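Local coordinates for protein potential RNA-dependent RNA polymerase (Human picobirnavirus, PDB 5I62) that catalyses RNA synthesis on an RNA template from ribonucleoside triphosphates, and probably serves both transcription and genome replication, at residues M420-R425 with L448-N453; M442-Y447 with K469-R474; E462-C467 with W524-A529. All blocks are in the same frame, centred on the assembly; numbering follows the deposited sequence.

Contact 1: M420-R425 with L448-N453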
loop_
_atom_site.group_PDB
_atom_site.type_symbol
_atom_site.label_atom_id
_atom_site.label_comp_id
_atom_site.label_asym_id
_atom_site.label_seq_id
_atom_site.Cartn_x
_atom_site.Cartn_y
_atom_site.Cartn_z
ATOM N N MET A 420 8.204 -14.061 12.226
ATOM C CA MET A 420 7.373 -15.118 11.651
ATOM C C MET A 420 6.838 -14.700 10.288
ATOM O O MET A 420 6.875 -15.478 9.324
ATOM C CB MET A 420 6.223 -15.499 12.590
ATOM C CG MET A 420 6.665 -16.184 13.897
ATOM S SD MET A 420 7.572 -17.737 13.644
ATOM C CE MET A 420 6.480 -18.614 12.575
ATOM N N ARG A 421 6.343 -13.470 10.186
ATOM C CA ARG A 421 5.923 -12.958 8.886
ATOM C C ARG A 421 7.083 -12.943 7.901
ATOM O O ARG A 421 6.916 -13.307 6.725
ATOM C CB ARG A 421 5.326 -11.564 9.026
ATOM C CG ARG A 421 4.771 -10.998 7.714
ATOM C CD ARG A 421 3.923 -9.782 8.017
ATOM N NE ARG A 421 3.220 -9.212 6.870
ATOM C CZ ARG A 421 2.068 -9.666 6.379
ATOM N NH1 ARG A 421 1.481 -10.747 6.898
ATOM N NH2 ARG A 421 1.504 -9.041 5.353
ATOM N N ALA A 422 8.270 -12.533 8.364
ATOM C CA ALA A 422 9.446 -12.533 7.500
ATOM C C ALA A 422 9.731 -13.931 6.965
ATOM O O ALA A 422 9.974 -14.111 5.766
ATOM C CB ALA A 422 10.659 -11.981 8.252
ATOM N N LEU A 423 9.705 -14.939 7.845
ATOM C CA LEU A 423 9.999 -16.309 7.421
ATOM C C LEU A 423 9.027 -16.786 6.351
ATOM O O LEU A 423 9.431 -17.439 5.383
ATOM C CB LEU A 423 9.962 -17.255 8.611
ATOM C CG LEU A 423 11.168 -17.232 9.528
ATOM C CD1 LEU A 423 10.925 -18.179 10.691
ATOM C CD2 LEU A 423 12.401 -17.668 8.723
ATOM N N GLY A 424 7.735 -16.502 6.528
ATOM C CA GLY A 424 6.764 -16.883 5.513
ATOM C C GLY A 424 7.081 -16.273 4.159
ATOM O O GLY A 424 6.968 -16.930 3.121
ATOM N N ARG A 425 7.501 -15.002 4.153
ATOM C CA ARG A 425 7.824 -14.333 2.897
ATOM C C ARG A 425 9.128 -14.846 2.303
ATOM O O ARG A 425 9.279 -14.883 1.079
ATOM C CB ARG A 425 7.894 -12.831 3.109
ATOM C CG ARG A 425 6.570 -12.275 3.536
ATOM C CD ARG A 425 6.453 -10.802 3.288
ATOM N NE ARG A 425 5.050 -10.433 3.401
ATOM C CZ ARG A 425 4.489 -9.427 2.747
ATOM N NH1 ARG A 425 5.224 -8.680 1.928
ATOM N NH2 ARG A 425 3.199 -9.171 2.909
ATOM N N LEU A 448 17.063 -10.187 1.175
ATOM C CA LEU A 448 17.602 -9.097 1.990
ATOM C C LEU A 448 16.542 -8.044 2.271
ATOM O O LEU A 448 16.457 -7.518 3.384
ATOM C CB LEU A 448 18.801 -8.453 1.296
ATOM C CG LEU A 448 19.989 -9.386 1.035
ATOM C CD1 LEU A 448 21.102 -8.644 0.296
ATOM C CD2 LEU A 448 20.499 -9.962 2.336
ATOM N N SER A 449 15.740 -7.704 1.262
ATOM C CA SER A 449 14.700 -6.707 1.473
ATOM C C SER A 449 13.681 -7.173 2.506
ATOM O O SER A 449 13.143 -6.352 3.260
ATOM C CB SER A 449 14.034 -6.363 0.148
ATOM O OG SER A 449 13.259 -7.454 -0.316
ATOM N N ILE A 450 13.406 -8.479 2.568
ATOM C CA ILE A 450 12.504 -8.995 3.595
ATOM C C ILE A 450 13.171 -8.930 4.959
ATOM O O ILE A 450 12.598 -8.416 5.926
ATOM C CB ILE A 450 12.060 -10.433 3.266
ATOM C CG1 ILE A 450 11.181 -10.457 2.010
ATOM C CG2 ILE A 450 11.332 -11.053 4.464
ATOM C CD1 ILE A 450 11.058 -11.847 1.375
ATOM N N ILE A 451 14.394 -9.458 5.055
ATOM C CA ILE A 451 15.071 -9.563 6.345
ATOM C C ILE A 451 15.352 -8.181 6.921
ATOM O O ILE A 451 15.299 -7.984 8.140
ATOM C CB ILE A 451 16.359 -10.405 6.213
ATOM C CG1 ILE A 451 16.007 -11.868 5.935
ATOM C CG2 ILE A 451 17.239 -10.280 7.474
ATOM C CD1 ILE A 451 17.151 -12.712 5.321
ATOM N N GLU A 452 15.616 -7.193 6.058
ATOM C CA GLU A 452 15.923 -5.849 6.543
ATOM C C GLU A 452 14.820 -5.315 7.458
ATOM O O GLU A 452 15.093 -4.523 8.365
ATOM C CB GLU A 452 16.166 -4.906 5.357
ATOM C CG GLU A 452 16.543 -3.444 5.711
ATOM C CD GLU A 452 17.763 -3.311 6.632
ATOM O OE1 GLU A 452 18.449 -4.325 6.902
ATOM O OE2 GLU A 452 18.048 -2.169 7.079
ATOM N N ASN A 453 13.583 -5.780 7.266
ATOM C CA ASN A 453 12.464 -5.322 8.081
ATOM C C ASN A 453 12.649 -5.619 9.566
ATOM O O ASN A 453 12.144 -4.866 10.404
ATOM C CB ASN A 453 11.171 -5.951 7.579
ATOM C CG ASN A 453 10.773 -5.435 6.229
ATOM O OD1 ASN A 453 10.686 -4.225 6.027
ATOM N ND2 ASN A 453 10.549 -6.338 5.290
#

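Contact 2: M442-Y447 with K469-R474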
loop_
_atom_site.group_PDB
_atom_site.type_symbol
_atom_site.label_atom_id
_atom_site.label_comp_id
_atom_site.label_asym_id
_atom_site.label_seq_id
_atom_site.Cartn_x
_atom_site.Cartn_y
_atom_site.Cartn_z
ATOM N N MET A 442 18.808 -12.023 -7.928
ATOM C CA MET A 442 17.529 -11.386 -7.640
ATOM C C MET A 442 16.798 -12.097 -6.507
ATOM O O MET A 442 16.094 -11.452 -5.718
ATOM C CB MET A 442 16.682 -11.303 -8.910
ATOM C CG MET A 442 17.230 -10.244 -9.882
ATOM S SD MET A 442 16.298 -9.959 -11.401
ATOM C CE MET A 442 15.076 -8.765 -10.845
ATOM N N VAL A 443 16.964 -13.417 -6.396
ATOM C CA VAL A 443 16.431 -14.134 -5.235
ATOM C C VAL A 443 17.026 -13.568 -3.951
ATOM O O VAL A 443 16.305 -13.242 -2.998
ATOM C CB VAL A 443 16.696 -15.647 -5.350
ATOM C CG1 VAL A 443 16.197 -16.366 -4.111
ATOM C CG2 VAL A 443 16.031 -16.229 -6.597
ATOM N N THR A 444 18.356 -13.433 -3.921
ATOM C CA THR A 444 19.045 -12.940 -2.737
ATOM C C THR A 444 18.657 -11.502 -2.414
ATOM O O THR A 444 18.522 -11.141 -1.238
ATOM C CB THR A 444 20.561 -13.046 -2.924
ATOM O OG1 THR A 444 20.914 -14.408 -3.182
ATOM C CG2 THR A 444 21.287 -12.565 -1.674
ATOM N N LEU A 445 18.507 -10.660 -3.438
ATOM C CA LEU A 445 18.069 -9.292 -3.190
ATOM C C LEU A 445 16.696 -9.276 -2.527
ATOM O O LEU A 445 16.449 -8.474 -1.625
ATOM C CB LEU A 445 18.049 -8.496 -4.492
ATOM C CG LEU A 445 19.444 -8.191 -5.056
ATOM C CD1 LEU A 445 19.329 -7.628 -6.437
ATOM C CD2 LEU A 445 20.169 -7.201 -4.147
ATOM N N ARG A 446 15.788 -10.156 -2.969
ATOM C CA ARG A 446 14.479 -10.233 -2.328
ATOM C C ARG A 446 14.608 -10.667 -0.871
ATOM O O ARG A 446 13.999 -10.054 0.014
ATOM C CB ARG A 446 13.557 -11.178 -3.100
ATOM C CG ARG A 446 12.141 -11.313 -2.505
ATOM C CD ARG A 446 11.277 -12.279 -3.340
ATOM N NE ARG A 446 9.983 -12.515 -2.698
ATOM C CZ ARG A 446 9.757 -13.460 -1.791
ATOM N NH1 ARG A 446 10.735 -14.280 -1.422
ATOM N NH2 ARG A 446 8.556 -13.574 -1.240
ATOM N N TYR A 447 15.411 -11.708 -0.602
ATOM C CA TYR A 447 15.654 -12.141 0.777
ATOM C C TYR A 447 16.093 -10.975 1.656
ATOM O O TYR A 447 15.607 -10.813 2.784
ATOM C CB TYR A 447 16.733 -13.216 0.838
ATOM C CG TYR A 447 16.398 -14.588 0.315
ATOM C CD1 TYR A 447 15.082 -15.013 0.149
ATOM C CD2 TYR A 447 17.426 -15.476 -0.003
ATOM C CE1 TYR A 447 14.805 -16.288 -0.316
ATOM C CE2 TYR A 447 17.166 -16.738 -0.463
ATOM C CZ TYR A 447 15.858 -17.143 -0.629
ATOM O OH TYR A 447 15.616 -18.415 -1.099
ATOM N N LYS A 469 21.573 -20.077 7.243
ATOM C CA LYS A 469 21.577 -21.529 7.122
ATOM C C LYS A 469 20.539 -22.029 6.129
ATOM O O LYS A 469 20.677 -23.143 5.614
ATOM C CB LYS A 469 21.340 -22.170 8.491
ATOM C CG LYS A 469 22.495 -22.001 9.474
ATOM C CD LYS A 469 22.232 -22.777 10.763
ATOM C CE LYS A 469 23.441 -22.758 11.698
ATOM N NZ LYS A 469 23.647 -21.450 12.389
ATOM N N GLY A 470 19.510 -21.245 5.842
ATOM C CA GLY A 470 18.536 -21.689 4.869
ATOM C C GLY A 470 18.862 -21.359 3.432
ATOM O O GLY A 470 18.108 -21.730 2.528
ATOM N N ASP A 471 19.975 -20.682 3.176
ATOM C CA ASP A 471 20.277 -20.202 1.834
ATOM C C ASP A 471 21.595 -20.795 1.355
ATOM O O ASP A 471 22.632 -20.637 2.010
ATOM C CB ASP A 471 20.311 -18.672 1.787
ATOM C CG ASP A 471 20.479 -18.142 0.371
ATOM O OD1 ASP A 471 20.376 -18.946 -0.582
ATOM O OD2 ASP A 471 20.713 -16.925 0.202
ATOM N N LYS A 472 21.538 -21.493 0.216
ATOM C CA LYS A 472 22.740 -22.042 -0.409
ATOM C C LYS A 472 23.830 -20.977 -0.535
ATOM O O LYS A 472 24.990 -21.205 -0.158
ATOM C CB LYS A 472 22.376 -22.622 -1.778
ATOM C CG LYS A 472 23.518 -23.289 -2.549
ATOM C CD LYS A 472 24.504 -24.003 -1.616
ATOM C CE LYS A 472 25.740 -24.489 -2.380
ATOM N NZ LYS A 472 26.460 -23.387 -3.096
ATOM N N THR A 473 23.466 -19.804 -1.058
ATOM C CA THR A 473 24.374 -18.677 -1.242
ATOM C C THR A 473 24.563 -17.845 0.020
ATOM O O THR A 473 25.234 -16.814 -0.051
ATOM C CB THR A 473 23.868 -17.755 -2.357
ATOM O OG1 THR A 473 22.899 -16.840 -1.814
ATOM C CG2 THR A 473 23.227 -18.546 -3.458
ATOM N N ARG A 474 23.963 -18.244 1.142
ATOM C CA ARG A 474 24.160 -17.592 2.438
ATOM C C ARG A 474 23.904 -16.088 2.375
ATOM O O ARG A 474 24.679 -15.275 2.890
ATOM C CB ARG A 474 25.555 -17.896 2.985
ATOM C CG ARG A 474 25.776 -19.371 3.263
ATOM C CD ARG A 474 27.236 -19.742 3.193
ATOM N NE ARG A 474 27.983 -19.151 4.294
ATOM C CZ ARG A 474 29.082 -18.417 4.154
ATOM N NH1 ARG A 474 29.590 -18.189 2.947
ATOM N NH2 ARG A 474 29.677 -17.919 5.230
HETATM O O HOH W 1 17.856 -19.859 -1.402
#

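Contact 3: E462-C467 with W524-A529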
loop_
_atom_site.group_PDB
_atom_site.type_symbol
_atom_site.label_atom_id
_atom_site.label_comp_id
_atom_site.label_asym_id
_atom_site.label_seq_id
_atom_site.Cartn_x
_atom_site.Cartn_y
_atom_site.Cartn_z
ATOM N N GLU A 462 20.165 -13.668 15.925
ATOM C CA GLU A 462 19.827 -15.081 15.840
ATOM C C GLU A 462 19.000 -15.353 14.595
ATOM O O GLU A 462 19.209 -16.360 13.906
ATOM C CB GLU A 462 19.067 -15.528 17.085
ATOM C CG GLU A 462 19.886 -15.493 18.374
ATOM C CD GLU A 462 19.939 -14.112 19.026
ATOM O OE1 GLU A 462 19.542 -13.106 18.392
ATOM O OE2 GLU A 462 20.388 -14.029 20.191
ATOM N N PHE A 463 18.065 -14.453 14.288
ATOM C CA PHE A 463 17.230 -14.638 13.115
ATOM C C PHE A 463 18.071 -14.654 11.845
ATOM O O PHE A 463 17.846 -15.487 10.958
ATOM C CB PHE A 463 16.167 -13.549 13.046
ATOM C CG PHE A 463 15.183 -13.758 11.941
ATOM C CD1 PHE A 463 14.272 -14.802 12.012
ATOM C CD2 PHE A 463 15.186 -12.936 10.821
ATOM C CE1 PHE A 463 13.357 -15.015 10.997
ATOM C CE2 PHE A 463 14.267 -13.139 9.795
ATOM C CZ PHE A 463 13.351 -14.185 9.887
ATOM N N LEU A 464 19.067 -13.764 11.760
ATOM C CA LEU A 464 19.932 -13.723 10.583
ATOM C C LEU A 464 20.748 -15.005 10.444
ATOM O O LEU A 464 20.881 -15.546 9.342
ATOM C CB LEU A 464 20.850 -12.511 10.655
ATOM C CG LEU A 464 21.726 -12.297 9.426
ATOM C CD1 LEU A 464 20.871 -12.100 8.168
ATOM C CD2 LEU A 464 22.652 -11.113 9.652
ATOM N N ASP A 465 21.317 -15.498 11.551
ATOM C CA ASP A 465 22.053 -16.757 11.500
ATOM C C ASP A 465 21.137 -17.895 11.073
ATOM O O ASP A 465 21.535 -18.770 10.298
ATOM C CB ASP A 465 22.689 -17.061 12.855
ATOM C CG ASP A 465 23.838 -16.114 13.200
ATOM O OD1 ASP A 465 24.459 -15.550 12.276
ATOM O OD2 ASP A 465 24.116 -15.932 14.407
ATOM N N PHE A 466 19.894 -17.887 11.554
ATOM C CA PHE A 466 18.920 -18.876 11.108
ATOM C C PHE A 466 18.666 -18.775 9.608
ATOM O O PHE A 466 18.563 -19.792 8.918
ATOM C CB PHE A 466 17.609 -18.702 11.875
ATOM C CG PHE A 466 16.567 -19.727 11.528
ATOM C CD1 PHE A 466 16.629 -21.003 12.061
ATOM C CD2 PHE A 466 15.535 -19.422 10.655
ATOM C CE1 PHE A 466 15.666 -21.949 11.751
ATOM C CE2 PHE A 466 14.569 -20.366 10.331
ATOM C CZ PHE A 466 14.635 -21.632 10.881
ATOM N N CYS A 467 18.535 -17.555 9.087
ATOM C CA CYS A 467 18.251 -17.387 7.663
ATOM C C CYS A 467 19.455 -17.752 6.794
ATOM O O CYS A 467 19.294 -18.323 5.707
ATOM C CB CYS A 467 17.800 -15.956 7.395
ATOM S SG CYS A 467 16.146 -15.613 8.116
ATOM N N TRP A 524 21.797 -0.720 4.515
ATOM C CA TRP A 524 20.898 -1.577 5.285
ATOM C C TRP A 524 21.639 -2.279 6.419
ATOM O O TRP A 524 22.804 -2.668 6.280
ATOM C CB TRP A 524 20.230 -2.622 4.383
ATOM C CG TRP A 524 19.198 -2.085 3.442
ATOM C CD1 TRP A 524 18.793 -0.787 3.310
ATOM C CD2 TRP A 524 18.426 -2.843 2.502
ATOM N NE1 TRP A 524 17.822 -0.691 2.343
ATOM C CE2 TRP A 524 17.578 -1.939 1.831
ATOM C CE3 TRP A 524 18.372 -4.199 2.162
ATOM C CZ2 TRP A 524 16.691 -2.344 0.842
ATOM C CZ3 TRP A 524 17.494 -4.600 1.182
ATOM C CH2 TRP A 524 16.664 -3.675 0.530
ATOM N N TRP A 525 20.937 -2.454 7.543
ATOM C CA TRP A 525 21.480 -3.212 8.665
ATOM C C TRP A 525 21.898 -4.622 8.252
ATOM O O TRP A 525 22.958 -5.114 8.661
ATOM C CB TRP A 525 20.454 -3.293 9.800
ATOM C CG TRP A 525 20.736 -4.452 10.701
ATOM C CD1 TRP A 525 21.678 -4.514 11.684
ATOM C CD2 TRP A 525 20.111 -5.749 10.664
ATOM N NE1 TRP A 525 21.670 -5.758 12.274
ATOM C CE2 TRP A 525 20.720 -6.535 11.666
ATOM C CE3 TRP A 525 19.093 -6.315 9.886
ATOM C CZ2 TRP A 525 20.348 -7.853 11.912
ATOM C CZ3 TRP A 525 18.725 -7.628 10.131
ATOM C CH2 TRP A 525 19.350 -8.380 11.137
ATOM N N VAL A 526 21.059 -5.304 7.462
ATOM C CA VAL A 526 21.338 -6.701 7.143
ATOM C C VAL A 526 22.619 -6.813 6.323
ATOM O O VAL A 526 23.374 -7.784 6.461
ATOM C CB VAL A 526 20.137 -7.355 6.418
ATOM C CG1 VAL A 526 19.874 -6.677 5.072
ATOM C CG2 VAL A 526 20.380 -8.858 6.206
ATOM N N VAL A 527 22.889 -5.820 5.473
ATOM C CA VAL A 527 24.136 -5.801 4.714
ATOM C C VAL A 527 25.322 -5.637 5.656
ATOM O O VAL A 527 26.332 -6.345 5.544
ATOM C CB VAL A 527 24.095 -4.687 3.650
ATOM C CG1 VAL A 527 25.441 -4.563 2.953
ATOM C CG2 VAL A 527 22.986 -4.960 2.625
ATOM N N GLN A 528 25.208 -4.710 6.613
ATOM C CA GLN A 528 26.262 -4.537 7.606
ATOM C C GLN A 528 26.437 -5.795 8.447
ATOM O O GLN A 528 27.567 -6.195 8.757
ATOM C CB GLN A 528 25.955 -3.337 8.499
ATOM C CG GLN A 528 27.032 -3.081 9.552
ATOM C CD GLN A 528 26.566 -2.167 10.675
ATOM O OE1 GLN A 528 25.408 -1.754 10.721
ATOM N NE2 GLN A 528 27.487 -1.834 11.583
ATOM N N ALA A 529 25.329 -6.435 8.827
ATOM C CA ALA A 529 25.424 -7.634 9.654
ATOM C C ALA A 529 26.083 -8.786 8.897
ATOM O O ALA A 529 26.895 -9.531 9.462
ATOM C CB ALA A 529 24.037 -8.031 10.158
#

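Contact 1: M420-R425 with L448-N453
The packing of I450 against A422 and R425 joins helix 419-427 to the C-terminal end of helix 441-451, in the helical C-terminal part of the polymerase. I450 carries the contact from its helix with two branches, which land about one helical turn apart on the other. Its CG2 rests on the backbone of A422, 3.6 Å from A422 O, and lies 4.0 Å from the methyl carbon CB of the same alanine. Its CG1 branch reaches farther along the same helix, to R425: with CG1 anti to the carbonyl carbon (chi1 -67°) and chi2 extended at 162°, CD1 is carried over R425, 3.5 Å from R425 O and 3.7 Å from R425 CB. The contact is therefore methyl against helix backbone and CB atoms, with no polar side chain bridging the two segments. Only the root of R425 takes part. Its CB is directed at I450, but the extended chain from CG to NE leads off, and NE forms a salt bridge with E190, whose OE2 is also a weak, long ion-pair partner of R421. Near the C-terminal end of 448-453, I450 O is approached by two donors of N453: the backbone N at 3.1 Å and, more weakly, ND2, whose bond is bent to 125°. The nearest CA atoms, those of A422 and I450, are 6.1 Å apart, close for two helices and made possible by the small alanine; such apolar helix packing is consistent with the helical thumb of a right-hand polymerase.

Contact 2: M442-Y447 with K469-R474
Helix residues 442-447 face a type I beta turn running from D471 to R474, closed by R474 N to D471 O at 2.9 Å; the nearest CA atoms, those of T444 and T473, are 8.0 Å apart. From the helix, Y447 turns its ring edge to the D471 carboxylate. The two planes stand 84° apart, and D471 OD2 lies 3.6 Å from Y447 CD2, at the rim where an aromatic ring is slightly positive. A water in the ring plane completes this approach, 2.7 Å from Y447 OH and donating to D471 OD1 at 2.8 Å. The carboxylate also organises its own turn: OD1 accepts T473 N weakly, an Asx turn, while OD2 takes the T473 OG1 proton at 3.0 Å from 43° out of its plane, and also receives L475 N. With CG anti to the backbone N (chi1 -174°), the carboxylate extends from the turn toward the ring edge. T444 OG1 and T473 OG1 approach to 3.4 Å, a weak and unsettled bond, since E440 O competes for the same proton. The turn lies just beyond helix 460-469, on the flank of helix 441-451, where I479 and F482 of the loop leading to helix 486-491 also touch T444.

Contact 3: E462-C467 with W524-A529
L464 is the residue of 462-467 that meets W525, V526 and A529, and it does so where the axes of 462-467 and 525-529 cross at -72° and approach to 11.5 Å. Read along the first segment, F463 comes before it and turns to other neighbours: W51 meets its ring edge-to-face, and A422 and L423 of helix 419-427 touch it. L464 follows, its CB bond directed at the second helix. CG stands anti to the backbone N (chi1 -175°), which carries CG and its two methyls toward the second segment, and the methyls then divide the work. CD1 meets V526 CG2 at 3.8 Å, the two side chains crossing at about a right angle. CD2 presses on A529 CB at 3.4 Å, tighter than usual van der Waals contact. Nearer the backbone, L464 CB approaches W525 CH2 at 4.4 Å, oblique to an indole that also makes a cation-pi contact with K460. A529 CB in turn lies 3.7 Å above one face of the W525 ring, offset toward its rim, so the same methyl touches both indole and leucine. D465 comes next, its OD1 in a salt bridge with R533 NE. F466 turns to Y39 and helix 44-55. C467 closes the segment, with SG 3.5 Å above one face of the F463 ring. The polar ties of the second helix, such as E452 to W525 N and V526 N, come from outside the pair; between these two segments every side-chain contact is carbon against carbon and largely buried, so it gains from shape and apolar burial.

How the contacts relate
The three contact centres are about 11 Å from one another and lie about 17, 25 and 26 Å from the chain centre for contacts 1, 2 and 3, on the same side of it. Contacts 1 and 2 share helix 441-451, and R446 NH2 probably donates to R425 O at 2.8 Å, tying their segments. Contact 1 reaches contact 3 through the E452 carboxylate: OE1 and OE2 probably accept hydrogen bonds from V526 N (2.8 Å) and W525 N (2.9 Å) respectively, at the start of helix 525-532, while L423 CG packs on F463 CE1 at 3.4 Å. Contacts 2 and 3 only adjoin in sequence. None includes a metal or nucleotide.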